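Local coordinates for protein bradyzoite surface antigen BSR4 (Toxoplasma gondii, PDB 2JKS) that is probably displayed as a surface antigen of the SAG1-related (SRS) family on the bradyzoite stage of the parasite, and carries bound zinc ions in the crystal, at residues P27-S32 and A153-T158; F44-T49 and V136-T141; N172-A177 and N196-N201; D268-V273 and T302-V307. One frame throughout, in Å; residues are numbered along the deposited sequence.

Contact 1 (P27-S32 and A153-T158)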
loop_
_atom_site.group_PDB
_atom_site.type_symbol
_atom_site.label_atom_id
_atom_site.label_comp_id
_atom_site.label_asym_id
_atom_site.label_seq_id
_atom_site.Cartn_x
_atom_site.Cartn_y
_atom_site.Cartn_z
ATOM N N PRO A 27 -21.040 -12.785 -20.296
ATOM C CA PRO A 27 -20.351 -12.400 -19.069
ATOM C C PRO A 27 -19.810 -10.953 -19.166
ATOM O O PRO A 27 -19.760 -10.389 -20.264
ATOM C CB PRO A 27 -19.193 -13.419 -18.994
ATOM C CG PRO A 27 -19.004 -13.869 -20.421
ATOM C CD PRO A 27 -20.412 -13.968 -20.907
ATOM N N PRO A 28 -19.405 -10.361 -18.025
ATOM C CA PRO A 28 -18.829 -9.021 -18.084
ATOM C C PRO A 28 -17.579 -9.012 -18.948
ATOM O O PRO A 28 -16.747 -9.908 -18.833
ATOM C CB PRO A 28 -18.419 -8.751 -16.634
ATOM C CG PRO A 28 -19.241 -9.670 -15.806
ATOM C CD PRO A 28 -19.450 -10.890 -16.653
ATOM N N VAL A 29 -17.456 -8.030 -19.835
ATOM C CA VAL A 29 -16.181 -7.807 -20.473
ATOM C C VAL A 29 -15.166 -7.244 -19.429
ATOM O O VAL A 29 -15.437 -6.238 -18.761
ATOM C CB VAL A 29 -16.303 -7.019 -21.788
ATOM C CG1 VAL A 29 -17.013 -5.665 -21.589
ATOM C CG2 VAL A 29 -14.964 -6.844 -22.399
ATOM N N SER A 30 -14.025 -7.915 -19.288
ATOM C CA SER A 30 -13.109 -7.665 -18.167
ATOM C C SER A 30 -11.748 -7.126 -18.616
ATOM O O SER A 30 -11.214 -7.537 -19.631
ATOM C CB SER A 30 -12.918 -8.946 -17.335
ATOM O OG SER A 30 -14.227 -9.455 -17.048
ATOM N N GLY A 31 -11.209 -6.177 -17.855
ATOM C CA GLY A 31 -9.905 -5.643 -18.153
ATOM C C GLY A 31 -9.370 -5.069 -16.867
ATOM O O GLY A 31 -10.061 -5.111 -15.859
ATOM N N SER A 32 -8.128 -4.586 -16.905
ATOM C CA SER A 32 -7.425 -4.152 -15.680
ATOM C C SER A 32 -6.672 -2.921 -15.990
ATOM O O SER A 32 -6.384 -2.663 -17.141
ATOM C CB SER A 32 -6.421 -5.192 -15.187
ATOM O OG SER A 32 -7.154 -6.274 -14.685
ATOM N N ALA A 153 -25.849 -6.386 -20.062
ATOM C CA ALA A 153 -24.454 -6.652 -20.327
ATOM C C ALA A 153 -23.697 -5.782 -19.322
ATOM O O ALA A 153 -24.255 -4.833 -18.751
ATOM C CB ALA A 153 -24.102 -6.280 -21.730
ATOM N N ALA A 154 -22.439 -6.127 -19.085
ATOM C CA ALA A 154 -21.627 -5.387 -18.113
ATOM C C ALA A 154 -20.154 -5.325 -18.540
ATOM O O ALA A 154 -19.718 -6.115 -19.374
ATOM C CB ALA A 154 -21.768 -6.047 -16.747
ATOM N N CYS A 155 -19.422 -4.352 -17.992
ATOM C CA CYS A 155 -17.956 -4.317 -18.060
ATOM C C CYS A 155 -17.474 -4.450 -16.654
ATOM O O CYS A 155 -18.032 -3.844 -15.720
ATOM C CB CYS A 155 -17.452 -2.959 -18.530
ATOM S SG CYS A 155 -17.630 -2.660 -20.258
ATOM N N LYS A 156 -16.406 -5.193 -16.497
ATOM C CA LYS A 156 -15.751 -5.236 -15.210
ATOM C C LYS A 156 -14.284 -4.701 -15.248
ATOM O O LYS A 156 -13.486 -5.117 -16.066
ATOM C CB LYS A 156 -15.842 -6.665 -14.694
ATOM C CG LYS A 156 -15.116 -6.911 -13.450
ATOM C CD LYS A 156 -14.683 -8.329 -13.513
ATOM C CE LYS A 156 -14.781 -8.954 -12.153
ATOM N NZ LYS A 156 -14.416 -10.360 -12.311
ATOM N N LEU A 157 -13.953 -3.766 -14.350
ATOM C CA LEU A 157 -12.618 -3.200 -14.318
ATOM C C LEU A 157 -11.928 -3.548 -13.010
ATOM O O LEU A 157 -12.405 -3.177 -11.963
ATOM C CB LEU A 157 -12.656 -1.657 -14.485
ATOM C CG LEU A 157 -11.286 -0.942 -14.491
ATOM C CD1 LEU A 157 -10.396 -1.406 -15.645
ATOM C CD2 LEU A 157 -11.426 0.595 -14.500
ATOM N N THR A 158 -10.806 -4.257 -13.089
ATOM C CA THR A 158 -9.975 -4.459 -11.931
ATOM C C THR A 158 -8.899 -3.351 -11.872
ATOM O O THR A 158 -8.133 -3.173 -12.812
ATOM C CB THR A 158 -9.336 -5.867 -11.924
ATOM O OG1 THR A 158 -10.378 -6.868 -11.942
ATOM C CG2 THR A 158 -8.441 -6.070 -10.701
HETATM O O HOH W 1 -21.538 -8.266 -21.069
HETATM O O HOH W 2 -11.542 -7.293 -14.347
#
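V29 and G31 meet A154, K156 and T158 through the flat groups of this contact, the peptide carbonyls, and the donors approach in more than one way. T158 N lies in the carbonyl plane of G31, 3.0 Å from G31 O. K156 N comes to 2.7 Å from V29 O but is tilted 31° from that carbonyl's plane, while G31 N sits nearly along the C=O axis of K156. V29 N, similarly tilted, completes the set on A154 O. One donor stands over a carbonyl face: S30 OG bonds P28 O at 3.1 Å from 60° above the plane. The strands run parallel, 17° apart, with 29-35 at the border of its sheet in the SRS domain and 152-161 beside it. On the face of S30, S32, K156 and T158, the K156 CB lies 3.8 Å from P28 CB, and S30 OG is 3.7 Å from K156 CD, where the lysine chain bends and carries NZ away. S32 OG rests 3.5 Å from T158 CB. On the other face V29 CG1, wedged between its own N and carbonyl carbon, presses to 3.3 Å from C155 SG. G31 O is gripped twice, by T158 N and by a water that also bonds T158 OG1. Four N-H···O bonds thus carry the pairing, while the C155-C16 disulfide, with L7 nearby, fixes the V29 side covalently.

Contact 2 (F44-T49 and V136-T141)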
loop_
_atom_site.group_PDB
_atom_site.type_symbol
_atom_site.label_atom_id
_atom_site.label_comp_id
_atom_site.label_asym_id
_atom_site.label_seq_id
_atom_site.Cartn_x
_atom_site.Cartn_y
_atom_site.Cartn_z
ATOM N N PHE A 44 -12.729 6.329 -15.588
ATOM C CA PHE A 44 -13.681 5.287 -15.962
ATOM C C PHE A 44 -14.889 5.963 -16.598
ATOM O O PHE A 44 -15.491 6.845 -16.001
ATOM C CB PHE A 44 -14.090 4.433 -14.743
ATOM C CG PHE A 44 -14.937 3.208 -15.085
ATOM C CD1 PHE A 44 -14.640 2.410 -16.182
ATOM C CD2 PHE A 44 -16.023 2.858 -14.272
ATOM C CE1 PHE A 44 -15.389 1.281 -16.484
ATOM C CE2 PHE A 44 -16.787 1.726 -14.555
ATOM C CZ PHE A 44 -16.451 0.929 -15.672
ATOM N N GLU A 45 -15.212 5.551 -17.815
ATOM C CA GLU A 45 -16.367 6.113 -18.513
ATOM C C GLU A 45 -17.311 5.006 -18.980
ATOM O O GLU A 45 -16.853 3.912 -19.386
ATOM C CB GLU A 45 -15.921 6.998 -19.669
ATOM C CG GLU A 45 -17.073 7.452 -20.541
ATOM C CD GLU A 45 -16.637 8.434 -21.617
ATOM O OE1 GLU A 45 -15.407 8.532 -21.869
ATOM O OE2 GLU A 45 -17.542 9.097 -22.211
ATOM N N CYS A 46 -18.614 5.254 -18.863
ATOM C CA CYS A 46 -19.622 4.302 -19.348
ATOM C C CYS A 46 -20.676 4.990 -20.173
ATOM O O CYS A 46 -21.319 5.926 -19.696
ATOM C CB CYS A 46 -20.269 3.568 -18.191
ATOM S SG CYS A 46 -19.026 2.666 -17.261
ATOM N N SER A 47 -20.838 4.531 -21.413
ATOM C CA SER A 47 -21.780 5.168 -22.310
ATOM C C SER A 47 -22.624 4.129 -23.018
ATOM O O SER A 47 -22.210 2.983 -23.189
ATOM C CB SER A 47 -21.064 6.105 -23.288
ATOM O OG SER A 47 -20.248 5.391 -24.183
ATOM N N ALA A 48 -23.834 4.524 -23.388
ATOM C CA ALA A 48 -24.757 3.601 -23.981
ATOM C C ALA A 48 -25.633 4.350 -24.963
ATOM O O ALA A 48 -25.710 5.584 -24.941
ATOM C CB ALA A 48 -25.601 2.946 -22.911
ATOM N N THR A 49 -26.264 3.577 -25.840
ATOM C CA THR A 49 -27.239 4.092 -26.809
ATOM C C THR A 49 -28.517 4.468 -26.049
ATOM O O THR A 49 -28.755 3.961 -24.951
ATOM C CB THR A 49 -27.560 3.023 -27.856
ATOM O OG1 THR A 49 -28.186 1.909 -27.205
ATOM C CG2 THR A 49 -26.285 2.556 -28.554
ATOM N N VAL A 136 -14.652 -2.154 -10.062
ATOM C CA VAL A 136 -15.799 -1.295 -10.350
ATOM C C VAL A 136 -16.288 -1.789 -11.728
ATOM O O VAL A 136 -15.596 -2.548 -12.425
ATOM C CB VAL A 136 -15.445 0.263 -10.346
ATOM C CG1 VAL A 136 -15.035 0.795 -8.924
ATOM C CG2 VAL A 136 -14.306 0.602 -11.390
ATOM N N GLY A 137 -17.479 -1.376 -12.119
ATOM C CA GLY A 137 -18.018 -1.847 -13.377
ATOM C C GLY A 137 -19.221 -1.024 -13.776
ATOM O O GLY A 137 -19.670 -0.175 -13.013
ATOM N N CYS A 138 -19.729 -1.263 -14.981
ATOM C CA CYS A 138 -21.010 -0.691 -15.393
ATOM C C CYS A 138 -21.862 -1.828 -15.929
ATOM O O CYS A 138 -21.336 -2.784 -16.458
ATOM C CB CYS A 138 -20.810 0.397 -16.462
ATOM S SG CYS A 138 -20.070 1.858 -15.757
ATOM N N GLN A 139 -23.170 -1.710 -15.767
ATOM C CA GLN A 139 -24.122 -2.688 -16.335
ATOM C C GLN A 139 -25.214 -1.894 -17.040
ATOM O O GLN A 139 -25.703 -0.875 -16.510
ATOM C CB GLN A 139 -24.707 -3.554 -15.229
ATOM C CG GLN A 139 -25.548 -4.727 -15.733
ATOM C CD GLN A 139 -25.622 -5.833 -14.720
ATOM O OE1 GLN A 139 -24.939 -6.855 -14.831
ATOM N NE2 GLN A 139 -26.451 -5.637 -13.714
ATOM N N ALA A 140 -25.574 -2.365 -18.234
ATOM C CA ALA A 140 -26.542 -1.707 -19.069
ATOM C C ALA A 140 -27.700 -2.681 -19.130
ATOM O O ALA A 140 -27.482 -3.882 -19.330
ATOM C CB ALA A 140 -25.975 -1.449 -20.430
ATOM N N THR A 141 -28.911 -2.175 -18.916
ATOM C CA THR A 141 -30.094 -3.017 -18.938
ATOM C C THR A 141 -31.013 -2.560 -20.077
ATOM O O THR A 141 -31.213 -1.359 -20.272
ATOM C CB THR A 141 -30.859 -3.019 -17.580
ATOM O OG1 THR A 141 -29.955 -3.314 -16.500
ATOM C CG2 THR A 141 -31.983 -4.094 -17.601
#
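F44 and the C46-C138 disulfide lie between the two sheets of a β-sandwich, the SRS domain, where strands 41-47 and 132-141 run almost parallel with their axes 8.1 Å apart. F44 CB points toward the opposite strand. CG is anti to the backbone N (chi1 -172°), and from there the ring reaches across to V136, G137 and C138. F44 CD2 meets V136 CG2 at 4.0 Å, the two side chains sliding past each other in opposite directions. One atom further out, F44 CE2 has two neighbours: C138 SG at 3.5 Å and, in the ring plane at its edge, the carbonyl carbon G137 C at 3.8 Å. At the tip, F44 CZ keeps the same company, with C138 SG 3.7 Å away. This is a cysteine sulfur-aromatic contact, and with C138 SG 51° off the normal of the F44 ring the approach is oblique. C46 SG, in its own strand, lies over one face of the ring, displaced toward the rim. Apolar neighbours include W103 and L157 on F44, and I61 and V65 on V136; C16 packs on F44 and C46. Both cysteine sulfurs are anti to their own carbonyl carbons and beside their backbone N atoms, and the C46 SG to C138 SG bond is 2.0 Å long, with a right-handed chi3 of 82°.

Contact 3 (N172-A177 and N196-N201)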
loop_
_atom_site.group_PDB
_atom_site.type_symbol
_atom_site.label_atom_id
_atom_site.label_comp_id
_atom_site.label_asym_id
_atom_site.label_seq_id
_atom_site.Cartn_x
_atom_site.Cartn_y
_atom_site.Cartn_z
ATOM N N ASN A 172 15.311 11.036 9.988
ATOM C CA ASN A 172 15.633 9.601 10.042
ATOM C C ASN A 172 14.421 8.738 10.430
ATOM O O ASN A 172 14.504 7.767 11.234
ATOM C CB ASN A 172 16.791 9.362 11.016
ATOM C CG ASN A 172 18.148 9.371 10.356
ATOM O OD1 ASN A 172 18.293 9.526 9.125
ATOM N ND2 ASN A 172 19.171 9.164 11.172
ATOM N N VAL A 173 13.298 9.087 9.812
ATOM C CA VAL A 173 12.049 8.352 9.981
ATOM C C VAL A 173 11.822 7.426 8.787
ATOM O O VAL A 173 11.750 7.887 7.624
ATOM C CB VAL A 173 10.853 9.319 10.189
ATOM C CG1 VAL A 173 9.523 8.555 10.303
ATOM C CG2 VAL A 173 11.084 10.205 11.441
ATOM N N VAL A 174 11.808 6.124 9.061
ATOM C CA VAL A 174 11.624 5.135 8.017
ATOM C C VAL A 174 10.174 4.660 8.003
ATOM O O VAL A 174 9.597 4.310 9.066
ATOM C CB VAL A 174 12.578 3.930 8.155
ATOM C CG1 VAL A 174 12.289 2.920 7.051
ATOM C CG2 VAL A 174 13.997 4.435 8.128
ATOM N N THR A 175 9.584 4.774 6.812
ATOM C CA THR A 175 8.255 4.194 6.477
ATOM C C THR A 175 8.423 2.919 5.675
ATOM O O THR A 175 8.857 2.943 4.521
ATOM C CB THR A 175 7.362 5.202 5.692
ATOM O OG1 THR A 175 7.277 6.418 6.447
ATOM C CG2 THR A 175 5.950 4.642 5.458
ATOM N N CYS A 176 8.112 1.794 6.311
ATOM C CA CYS A 176 8.265 0.480 5.681
ATOM C C CYS A 176 6.962 0.097 4.971
ATOM O O CYS A 176 5.874 0.371 5.465
ATOM C CB CYS A 176 8.619 -0.617 6.717
ATOM S SG CYS A 176 10.369 -0.648 7.216
ATOM N N ALA A 177 7.124 -0.519 3.812
ATOM C CA ALA A 177 6.022 -1.154 3.080
ATOM C C ALA A 177 6.487 -2.531 2.579
ATOM O O ALA A 177 7.635 -2.933 2.798
ATOM C CB ALA A 177 5.539 -0.243 1.945
ATOM N N ASN A 196 21.197 11.500 15.645
ATOM C CA ASN A 196 21.403 10.447 16.627
ATOM C C ASN A 196 20.125 9.664 16.918
ATOM O O ASN A 196 20.091 8.875 17.843
ATOM C CB ASN A 196 21.985 11.034 17.920
ATOM C CG ASN A 196 21.007 11.988 18.595
ATOM O OD1 ASN A 196 20.383 12.756 17.908
ATOM N ND2 ASN A 196 20.845 11.895 19.920
ATOM N N THR A 197 19.090 9.856 16.095
ATOM C CA THR A 197 17.852 9.066 16.234
ATOM C C THR A 197 17.508 8.215 15.004
ATOM O O THR A 197 17.984 8.450 13.940
ATOM C CB THR A 197 16.644 9.924 16.610
ATOM O OG1 THR A 197 16.265 10.709 15.480
ATOM C CG2 THR A 197 16.984 10.838 17.778
ATOM N N LEU A 198 16.676 7.203 15.217
ATOM C CA LEU A 198 16.175 6.367 14.159
ATOM C C LEU A 198 14.742 5.978 14.538
ATOM O O LEU A 198 14.545 5.386 15.577
ATOM C CB LEU A 198 17.032 5.102 14.115
ATOM C CG LEU A 198 16.585 4.082 13.069
ATOM C CD1 LEU A 198 16.572 4.620 11.617
ATOM C CD2 LEU A 198 17.462 2.769 13.227
ATOM N N THR A 199 13.777 6.257 13.665
ATOM C CA THR A 199 12.399 5.803 13.867
ATOM C C THR A 199 12.041 4.844 12.770
ATOM O O THR A 199 12.207 5.163 11.586
ATOM C CB THR A 199 11.410 6.970 13.827
ATOM O OG1 THR A 199 11.801 7.937 14.811
ATOM C CG2 THR A 199 9.948 6.482 14.100
ATOM N N ILE A 200 11.501 3.705 13.172
ATOM C CA ILE A 200 10.982 2.728 12.246
ATOM C C ILE A 200 9.494 2.589 12.427
ATOM O O ILE A 200 9.022 2.257 13.510
ATOM C CB ILE A 200 11.632 1.348 12.480
ATOM C CG1 ILE A 200 13.177 1.452 12.574
ATOM C CG2 ILE A 200 11.171 0.313 11.407
ATOM C CD1 ILE A 200 13.877 1.872 11.319
ATOM N N ASN A 201 8.760 2.911 11.365
ATOM C CA ASN A 201 7.313 2.716 11.348
ATOM C C ASN A 201 6.944 1.519 10.474
ATOM O O ASN A 201 7.093 1.571 9.224
ATOM C CB ASN A 201 6.599 3.972 10.886
ATOM C CG ASN A 201 6.832 5.161 11.818
ATOM O OD1 ASN A 201 6.843 5.021 13.058
ATOM N ND2 ASN A 201 7.071 6.322 11.231
HETATM O O HOH W 3 6.148 6.753 8.939
HETATM O O HOH W 4 4.810 1.839 7.505
#
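N172 and T199 open the set of backbone bonds that runs between these two parallel strands. T199 N donates to N172 O, N201 N to V174 O and C176 N to N201 O, and V174 N reaches T199 O at 2.7 Å. A water prolongs the series by giving its protons to C176 O and N201 O. The side-chain hydrogen bond is made by N172: its ND2 meets T197 O at 3.1 Å, almost in line with that carbonyl (178° at O) and with the oxygen in the amide plane of N172. The same ND2 also bonds E190 O, so the amide is gripped by two carbonyls and its flip is fixed. Two other polar ends are held by the next strand, 254-258: T199 OG1 by T256 OG1 and N201 OD1 by S254 OG. Packing contacts divide by face. V173 CG2 lies 4.0 Å from T199 CB, the two side chains pointing the same way, and the V173 CG1 methyl packs against the amide nitrogen N201 ND2 at 3.4 Å. On the buried face V174 CB sits 4.0 Å from I200 CD1, with L198 CD1 just beyond the valine's CG2. V303 and V305 cover this side, and C176 is bonded there to C301. N172, with phi 59°, and V173 both face A169 in a G1 β-bulge; the bulge starts a parallel strand pair in one sheet of the second SRS domain's β-sandwich.

Contact 4 (D268-V273 and T302-V307)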
loop_
_atom_site.group_PDB
_atom_site.type_symbol
_atom_site.label_atom_id
_atom_site.label_comp_id
_atom_site.label_asym_id
_atom_site.label_seq_id
_atom_site.Cartn_x
_atom_site.Cartn_y
_atom_site.Cartn_z
ATOM N N ASP A 268 33.170 3.459 13.296
ATOM C CA ASP A 268 31.923 3.310 12.498
ATOM C C ASP A 268 31.418 1.890 12.773
ATOM O O ASP A 268 32.225 0.954 12.882
ATOM C CB ASP A 268 32.226 3.383 11.012
ATOM C CG ASP A 268 32.589 4.773 10.535
ATOM O OD1 ASP A 268 32.650 5.690 11.363
ATOM O OD2 ASP A 268 32.781 4.883 9.323
ATOM N N GLN A 269 30.111 1.739 12.949
ATOM C CA GLN A 269 29.495 0.420 13.131
ATOM C C GLN A 269 28.303 0.338 12.156
ATOM O O GLN A 269 27.824 1.344 11.639
ATOM C CB GLN A 269 28.996 0.264 14.581
ATOM C CG GLN A 269 30.030 0.560 15.662
ATOM C CD GLN A 269 31.118 -0.499 15.714
ATOM O OE1 GLN A 269 30.907 -1.632 15.255
ATOM N NE2 GLN A 269 32.294 -0.140 16.286
ATOM N N GLN A 270 27.804 -0.856 11.904
ATOM C CA GLN A 270 26.621 -0.960 11.020
ATOM C C GLN A 270 25.761 -1.982 11.683
ATOM O O GLN A 270 26.263 -2.917 12.338
ATOM C CB GLN A 270 26.972 -1.488 9.644
ATOM C CG GLN A 270 27.699 -0.542 8.694
ATOM C CD GLN A 270 27.615 -1.077 7.261
ATOM O OE1 GLN A 270 27.892 -2.281 7.019
ATOM N NE2 GLN A 270 27.190 -0.206 6.304
ATOM N N PHE A 271 24.453 -1.757 11.598
ATOM C CA PHE A 271 23.501 -2.727 12.141
ATOM C C PHE A 271 22.280 -2.738 11.224
ATOM O O PHE A 271 22.085 -1.809 10.432
ATOM C CB PHE A 271 23.156 -2.477 13.622
ATOM C CG PHE A 271 22.348 -1.217 13.875
ATOM C CD1 PHE A 271 20.936 -1.260 13.878
ATOM C CD2 PHE A 271 22.985 0.017 14.087
ATOM C CE1 PHE A 271 20.201 -0.129 14.146
ATOM C CE2 PHE A 271 22.220 1.167 14.378
ATOM C CZ PHE A 271 20.849 1.099 14.403
ATOM N N LEU A 272 21.483 -3.805 11.326
ATOM C CA LEU A 272 20.296 -3.925 10.505
ATOM C C LEU A 272 19.077 -4.199 11.392
ATOM O O LEU A 272 19.122 -5.014 12.262
ATOM C CB LEU A 272 20.534 -5.041 9.495
ATOM C CG LEU A 272 19.633 -5.444 8.361
ATOM C CD1 LEU A 272 20.527 -6.183 7.397
ATOM C CD2 LEU A 272 18.475 -6.343 8.813
ATOM N N VAL A 273 17.991 -3.474 11.143
ATOM C CA VAL A 273 16.690 -3.819 11.654
ATOM C C VAL A 273 15.682 -3.593 10.509
ATOM O O VAL A 273 16.060 -3.287 9.386
ATOM C CB VAL A 273 16.281 -2.913 12.835
ATOM C CG1 VAL A 273 17.156 -3.156 14.047
ATOM C CG2 VAL A 273 16.387 -1.430 12.407
ATOM N N THR A 302 14.145 -3.742 4.835
ATOM C CA THR A 302 15.415 -3.856 5.522
ATOM C C THR A 302 15.973 -2.468 5.701
ATOM O O THR A 302 16.072 -1.709 4.715
ATOM C CB THR A 302 16.425 -4.704 4.662
ATOM O OG1 THR A 302 15.904 -6.025 4.459
ATOM C CG2 THR A 302 17.812 -4.734 5.270
ATOM N N VAL A 303 16.373 -2.142 6.934
ATOM C CA VAL A 303 16.939 -0.849 7.183
ATOM C C VAL A 303 18.390 -1.087 7.575
ATOM O O VAL A 303 18.645 -1.638 8.659
ATOM C CB VAL A 303 16.150 -0.060 8.285
ATOM C CG1 VAL A 303 16.791 1.307 8.504
ATOM C CG2 VAL A 303 14.637 0.013 7.874
ATOM N N LEU A 304 19.304 -0.671 6.687
ATOM C CA LEU A 304 20.740 -0.779 6.913
ATOM C C LEU A 304 21.290 0.495 7.460
ATOM O O LEU A 304 21.378 1.508 6.759
ATOM C CB LEU A 304 21.457 -1.123 5.613
ATOM C CG LEU A 304 22.970 -1.312 5.772
ATOM C CD1 LEU A 304 23.299 -2.473 6.713
ATOM C CD2 LEU A 304 23.521 -1.575 4.357
ATOM N N VAL A 305 21.670 0.441 8.725
ATOM C CA VAL A 305 22.123 1.628 9.436
ATOM C C VAL A 305 23.651 1.641 9.517
ATOM O O VAL A 305 24.271 0.677 9.973
ATOM C CB VAL A 305 21.525 1.741 10.850
ATOM C CG1 VAL A 305 21.955 3.070 11.495
ATOM C CG2 VAL A 305 19.946 1.566 10.818
ATOM N N THR A 306 24.226 2.766 9.107
ATOM C CA THR A 306 25.612 3.003 9.280
ATOM C C THR A 306 25.780 4.066 10.354
ATOM O O THR A 306 25.371 5.206 10.165
ATOM C CB THR A 306 26.287 3.429 7.970
ATOM O OG1 THR A 306 26.033 2.438 6.943
ATOM C CG2 THR A 306 27.841 3.589 8.173
ATOM N N VAL A 307 26.404 3.689 11.461
ATOM C CA VAL A 307 26.672 4.618 12.536
ATOM C C VAL A 307 28.070 5.232 12.306
ATOM O O VAL A 307 29.124 4.544 12.403
ATOM C CB VAL A 307 26.557 3.991 13.929
ATOM C CG1 VAL A 307 26.732 5.074 14.980
ATOM C CG2 VAL A 307 25.214 3.278 14.082
#
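Q269, F271 and V273 are hydrogen-bonded antiparallel pairs with V307, V305 and V303, the strands running at 159° to one another and each pair trading two N-H···O bonds, such as V305 N to F271 O at 2.9 Å. On the face that carries F271, the ring is the centrepiece. Its CG lies between the backbone N and the carbonyl carbon (chi1 69°), and the ring folds over V305, whose CB stands 3.7 Å from the centroid and 17° off the normal, a CH-pi contact. V305 CG1 comes to 3.5 Å from F271 CE2. V307 CG2 arrives at the ring's edge, in plane, 3.7 Å from the same CE2. These two strands are neighbours at the middle of a sheet of the second SRS domain, and this face looks onto the opposing sheet of the β-sandwich, where L198 packs on F271 and V305; F233 adds an edge-to-face ring contact. The other face is mixed. Q270 runs alongside T306, extended beyond CG, and its NE2 bonds T306 OG1 at 3.0 Å with the hydroxyl oxygen close to the amide plane. Its OE1 has a weak bond to K223 NZ. Next along, L272 CG meets T302 CG2 at 3.7 Å, the two side chains lying across each other, while T302 OG1 is taken up by V225 N. At the far end D268 CB is 3.6 Å from V307 O, and D268 OD1 accepts from A309 N.

From the N terminus, the chain first lays down 27-32 and then 44-49; 136-141 returns to close contact 2, and 153-158 follows to close contact 1, so contact 2 is nested inside the loop of contact 1. The two touch because strands 132-141 and 152-161 are neighbours: contact 1 builds outward within their sheet, and contact 2 crosses to the opposing one. In the second SRS domain contact 3 closes a short loop; then 302-307 returns to 268-273, closing contact 4 around 28 residues. These two are in series, yet lie on facing sheets and pack through L198, V174, V303 and F271. The centres of contacts in different domains lie about 41 to 53 Å apart.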